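Long-range contacts in ABC transporter periplasmic substrate-binding protein (Desulfovibrio alaskensis, PDB 5MY5), which binds tungstate selectively in the periplasm, probably handing it to an ABC transporter of the cell membrane for uptake: residues 115-119 and 187-191; 139-143 and 173-179. The protein carries 2 engineered substitutions. All coordinates share one frame; numbering follows the deposited sequence.

Contact 1: residues 115-119 and 187-191; sequences DPAGV and GGYTM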
loop_
_atom_site.group_PDB
_atom_site.type_symbol
_atom_site.label_atom_id
_atom_site.label_comp_id
_atom_site.label_asym_id
_atom_site.label_seq_id
_atom_site.Cartn_x
_atom_site.Cartn_y
_atom_site.Cartn_z
ATOM N N ASP A 115 -4.523 25.517 2.291
ATOM C CA ASP A 115 -4.445 24.805 3.550
ATOM C C ASP A 115 -5.221 25.498 4.673
ATOM O O ASP A 115 -4.649 25.969 5.686
ATOM C CB ASP A 115 -2.978 24.650 3.867
ATOM C CG ASP A 115 -2.695 23.848 5.085
ATOM O OD1 ASP A 115 -3.518 23.061 5.553
ATOM O OD2 ASP A 115 -1.564 23.867 5.604
ATOM N N PRO A 116 -6.540 25.535 4.537
ATOM C CA PRO A 116 -7.362 26.338 5.442
ATOM C C PRO A 116 -7.279 25.910 6.904
ATOM O O PRO A 116 -7.451 26.756 7.781
ATOM C CB PRO A 116 -8.769 26.235 4.833
ATOM C CG PRO A 116 -8.731 24.961 4.041
ATOM C CD PRO A 116 -7.348 24.888 3.484
ATOM N N ALA A 117 -6.946 24.645 7.229
ATOM C CA ALA A 117 -6.715 24.212 8.588
ATOM C C ALA A 117 -5.316 24.409 9.101
ATOM O O ALA A 117 -5.043 24.110 10.264
ATOM C CB ALA A 117 -7.128 22.705 8.734
ATOM N N GLY A 118 -4.408 24.754 8.192
ATOM C CA GLY A 118 -3.016 25.018 8.474
ATOM C C GLY A 118 -2.279 23.837 9.010
ATOM O O GLY A 118 -1.566 23.905 10.025
ATOM N N VAL A 119 -2.426 22.706 8.292
ATOM C CA VAL A 119 -1.749 21.490 8.748
ATOM C C VAL A 119 -0.401 21.119 8.082
ATOM O O VAL A 119 0.217 20.137 8.481
ATOM C CB VAL A 119 -2.681 20.259 8.604
ATOM C CG1 VAL A 119 -3.978 20.557 9.323
ATOM C CG2 VAL A 119 -2.888 19.870 7.153
ATOM N N GLY A 187 -13.026 21.583 -1.511
ATOM C CA GLY A 187 -11.943 22.205 -0.716
ATOM C C GLY A 187 -11.514 21.545 0.581
ATOM O O GLY A 187 -11.222 22.203 1.585
ATOM N N GLY A 188 -11.407 20.228 0.512
ATOM C CA GLY A 188 -11.245 19.349 1.629
ATOM C C GLY A 188 -9.928 18.657 1.646
ATOM O O GLY A 188 -9.138 18.807 0.686
ATOM N N TYR A 189 -9.654 18.017 2.761
ATOM C CA TYR A 189 -8.495 17.184 2.981
ATOM C C TYR A 189 -8.862 15.731 2.691
ATOM O O TYR A 189 -9.983 15.330 2.916
ATOM C CB TYR A 189 -8.021 17.328 4.395
ATOM C CG TYR A 189 -7.476 18.736 4.688
ATOM C CD1 TYR A 189 -8.324 19.750 5.003
ATOM C CD2 TYR A 189 -6.149 18.987 4.589
ATOM C CE1 TYR A 189 -7.848 21.016 5.240
ATOM C CE2 TYR A 189 -5.652 20.270 4.895
ATOM C CZ TYR A 189 -6.533 21.267 5.114
ATOM O OH TYR A 189 -6.003 22.545 5.477
ATOM N N THR A 190 -7.879 14.905 2.338
ATOM C CA THR A 190 -8.164 13.452 2.183
ATOM C C THR A 190 -6.816 12.720 2.349
ATOM O O THR A 190 -5.731 13.253 2.059
ATOM C CB THR A 190 -8.886 13.142 0.884
ATOM O OG1 THR A 190 -9.351 11.775 0.945
ATOM C CG2 THR A 190 -8.033 13.254 -0.313
ATOM N N MET A 191 -6.886 11.463 2.760
ATOM C CA MET A 191 -5.726 10.568 2.785
ATOM C C MET A 191 -5.789 9.723 1.489
ATOM O O MET A 191 -6.849 9.128 1.161
ATOM C CB MET A 191 -5.706 9.674 4.019
ATOM C CG MET A 191 -4.458 8.847 4.163
ATOM S SD MET A 191 -4.651 7.284 5.011
ATOM C CE MET A 191 -5.461 6.349 3.711
#
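Tyr189 OH reaches into the type I beta turn formed by Asp115 to Gly118 and takes part in two hydrogen bonds there, one as donor and one as acceptor. It donates to Asp115 OD1 over a short 2.5 Å and accepts from the backbone, Ala117 N lying 2.9 Å from Tyr189 OH with an N-H...O angle of 156°. The turn belongs to the loop between strand 100-112 and helix 124-133 of this periplasmic-binding-protein fold, and the tyrosine comes from the segment 187-191, which runs into strand 189-193. Asp115 OD1 offers the hydroxyl its anti lone pair while receiving Val119 N on the syn side, 3.0 Å from OD1, so one carboxylate oxygen ties the tyrosine to the residue just past the turn. The carboxylate can do this because CG stands anti to the backbone N (chi1 -176°). Asp115 OD1 meets the tyrosine ring in plane at its edge, with the carboxylate turned 67° from the ring. The turn itself is closed by Gly118 N to Asp115 O, 2.8 Å. Further out, Ala117 CB packs at the phenol end, 3.9 Å from Tyr189 CZ, and Ile131 of helix 124-133 and Leu213 of strand 210-214 also touch the Tyr189 side chain. Gly187 ends the preceding helix in a Schellman motif. On the Val119 side, the methyl CG2 approaches Tyr189 CE2 to 3.6 Å.

Contact 2: residues 139-143 and 173-179; sequences VSRGD and GQGMLRT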
loop_
_atom_site.group_PDB
_atom_site.type_symbol
_atom_site.label_atom_id
_atom_site.label_comp_id
_atom_site.label_asym_id
_atom_site.label_seq_id
_atom_site.Cartn_x
_atom_site.Cartn_y
_atom_site.Cartn_z
ATOM N N VAL A 139 -12.360 13.922 3.623
ATOM C CA VAL A 139 -13.032 12.972 2.781
ATOM C C VAL A 139 -12.437 11.574 2.920
ATOM O O VAL A 139 -11.273 11.324 2.664
ATOM C CB VAL A 139 -12.988 13.402 1.300
ATOM C CG1 VAL A 139 -13.867 12.537 0.515
ATOM C CG2 VAL A 139 -13.381 14.861 1.097
ATOM N N SER A 140 -13.268 10.657 3.416
ATOM C CA SER A 140 -12.988 9.224 3.563
ATOM C C SER A 140 -13.472 8.431 2.321
ATOM O O SER A 140 -14.599 8.739 1.828
ATOM C CB SER A 140 -13.752 8.662 4.831
ATOM O OG SER A 140 -13.599 7.313 5.040
ATOM N N ARG A 141 -12.758 7.386 1.994
ATOM C CA ARG A 141 -13.210 6.387 1.004
ATOM C C ARG A 141 -14.582 5.772 1.421
ATOM O O ARG A 141 -15.414 5.525 0.540
ATOM C CB ARG A 141 -12.201 5.296 0.844
ATOM C CG ARG A 141 -10.853 5.699 0.225
ATOM C CD ARG A 141 -10.973 5.840 -1.263
ATOM N NE ARG A 141 -11.259 4.522 -1.850
ATOM C CZ ARG A 141 -10.396 3.598 -2.157
ATOM N NH1 ARG A 141 -9.083 3.757 -2.089
ATOM N NH2 ARG A 141 -10.848 2.429 -2.630
ATOM N N GLY A 142 -14.810 5.535 2.732
ATOM C CA GLY A 142 -16.061 4.874 3.213
ATOM C C GLY A 142 -16.445 3.585 2.491
ATOM O O GLY A 142 -17.615 3.326 2.372
ATOM N N ASP A 143 -15.477 2.771 2.074
ATOM C CA ASP A 143 -15.787 1.580 1.247
ATOM C C ASP A 143 -15.165 0.285 1.714
ATOM O O ASP A 143 -15.216 -0.726 0.965
ATOM C CB ASP A 143 -15.370 1.868 -0.211
ATOM C CG ASP A 143 -13.891 1.943 -0.413
ATOM O OD1 ASP A 143 -13.102 2.057 0.560
ATOM O OD2 ASP A 143 -13.515 2.005 -1.583
ATOM N N GLY A 173 -17.946 6.396 -0.396
ATOM C CA GLY A 173 -18.244 5.072 -0.837
ATOM C C GLY A 173 -17.642 4.777 -2.197
ATOM O O GLY A 173 -18.041 3.803 -2.839
ATOM N N GLN A 174 -16.590 5.496 -2.592
ATOM C CA GLN A 174 -15.987 5.358 -3.941
ATOM C C GLN A 174 -14.512 5.094 -3.885
ATOM O O GLN A 174 -13.924 5.121 -2.805
ATOM C CB GLN A 174 -16.258 6.596 -4.761
ATOM C CG GLN A 174 -17.726 6.890 -5.003
ATOM C CD GLN A 174 -17.955 8.192 -5.746
ATOM O OE1 GLN A 174 -17.936 9.293 -5.176
ATOM N NE2 GLN A 174 -18.207 8.087 -7.070
ATOM N N GLY A 175 -13.885 4.780 -5.033
ATOM C CA GLY A 175 -12.498 4.584 -5.125
ATOM C C GLY A 175 -11.652 5.819 -4.955
ATOM O O GLY A 175 -12.115 6.941 -4.696
ATOM N N MET A 176 -10.362 5.582 -5.075
ATOM C CA MET A 176 -9.410 6.623 -4.683
ATOM C C MET A 176 -9.494 7.859 -5.547
ATOM O O MET A 176 -9.547 9.025 -5.019
ATOM C CB MET A 176 -7.978 6.114 -4.592
ATOM C CG MET A 176 -7.045 6.966 -3.813
ATOM S SD MET A 176 -7.347 6.951 -2.045
ATOM C CE MET A 176 -8.224 8.516 -1.883
ATOM N N LEU A 177 -9.488 7.720 -6.880
ATOM C CA LEU A 177 -9.551 8.895 -7.717
ATOM C C LEU A 177 -10.816 9.697 -7.538
ATOM O O LEU A 177 -10.810 10.952 -7.395
ATOM C CB LEU A 177 -9.368 8.480 -9.206
ATOM C CG LEU A 177 -7.943 8.210 -9.640
ATOM C CD1 LEU A 177 -7.986 7.645 -11.067
ATOM C CD2 LEU A 177 -7.086 9.500 -9.580
ATOM N N ARG A 178 -11.932 9.037 -7.411
ATOM C CA ARG A 178 -13.189 9.711 -7.181
ATOM C C ARG A 178 -13.152 10.509 -5.833
ATOM O O ARG A 178 -13.699 11.610 -5.725
ATOM C CB ARG A 178 -14.339 8.770 -7.148
ATOM C CG ARG A 178 -14.757 8.198 -8.526
ATOM C CD ARG A 178 -15.330 9.285 -9.437
ATOM N NE ARG A 178 -15.986 8.629 -10.560
ATOM C CZ ARG A 178 -16.662 9.206 -11.564
ATOM N NH1 ARG A 178 -16.702 10.514 -11.691
ATOM N NH2 ARG A 178 -17.243 8.433 -12.476
ATOM N N THR A 179 -12.566 9.910 -4.853
ATOM C CA THR A 179 -12.561 10.500 -3.511
ATOM C C THR A 179 -11.672 11.705 -3.549
ATOM O O THR A 179 -11.994 12.729 -2.912
ATOM C CB THR A 179 -12.091 9.423 -2.540
ATOM O OG1 THR A 179 -13.080 8.373 -2.479
ATOM C CG2 THR A 179 -11.808 9.934 -1.136
HETATM O O HOH W 1 -15.272 1.854 -3.687
#
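The backbones come closest at Gly142 and Gly173, whose CA atoms are 4.6 Å apart, and here Arg141 O takes two weak bonds, from Gly173 N at 2.8 Å and from Gln174 N, both with N-H...O angles of only 124°. The Arg141 side chain then folds over the start of 173-179, bent at both chi2 and chi3, where NE donates a hydrogen bond to Gln174 O, 2.9 Å, N-H...O angle 142°. That carbonyl is met in its own plane on a lone pair, although it lies 21° out of the guanidinium plane. One face of the guanidinium rests on backbone: Met176 N sits over its centre and Gly175 C toward the rim. Arg141 NH2 forms a salt bridge at 2.9 Å with Asp143 OD2, which offers its syn lone pair; Asp143 OD1 is bound by Ser145 OG. Arg141 thus packs across the N-terminus of helix 176-186, which has Gly175 as its N-cap, and joins it to the loop leaving strand 138-140, while Ser140 OG accepts from Gly142 N in an ST turn. At the other end of the guanidinium, Arg141 NH1 points a weak bond at Met176 SD, 3.6 Å away. Arg141 CD lies 3.5 Å from Thr179 OG1, a hydroxyl that donates to Gly175 O from above the carbonyl plane. Beyond it, Thr179 CG2 slides past Val139 CG1 at 3.7 Å.

Contact 2 is nested along the chain inside the loop that contact 1 closes: 115-119 comes first, then 139-143, 173-179 and finally 187-191. Their centres are about 16 Å apart on the same side of the chain's centre, and both reach one mixed sheet, in which strands 138-140 and 189-193 run parallel as neighbours. Helix 176-186 is followed in the chain by strand 189-193. The contacts also touch: Val139 N lies 2.9 Å from Tyr189 O, and Val139 O lies 2.6 Å from Thr190 OG1, both probable hydrogen bonds. Contact 2 thus lies at the N-terminal end of helix 176-186 and contact 1 just past its C-terminal end.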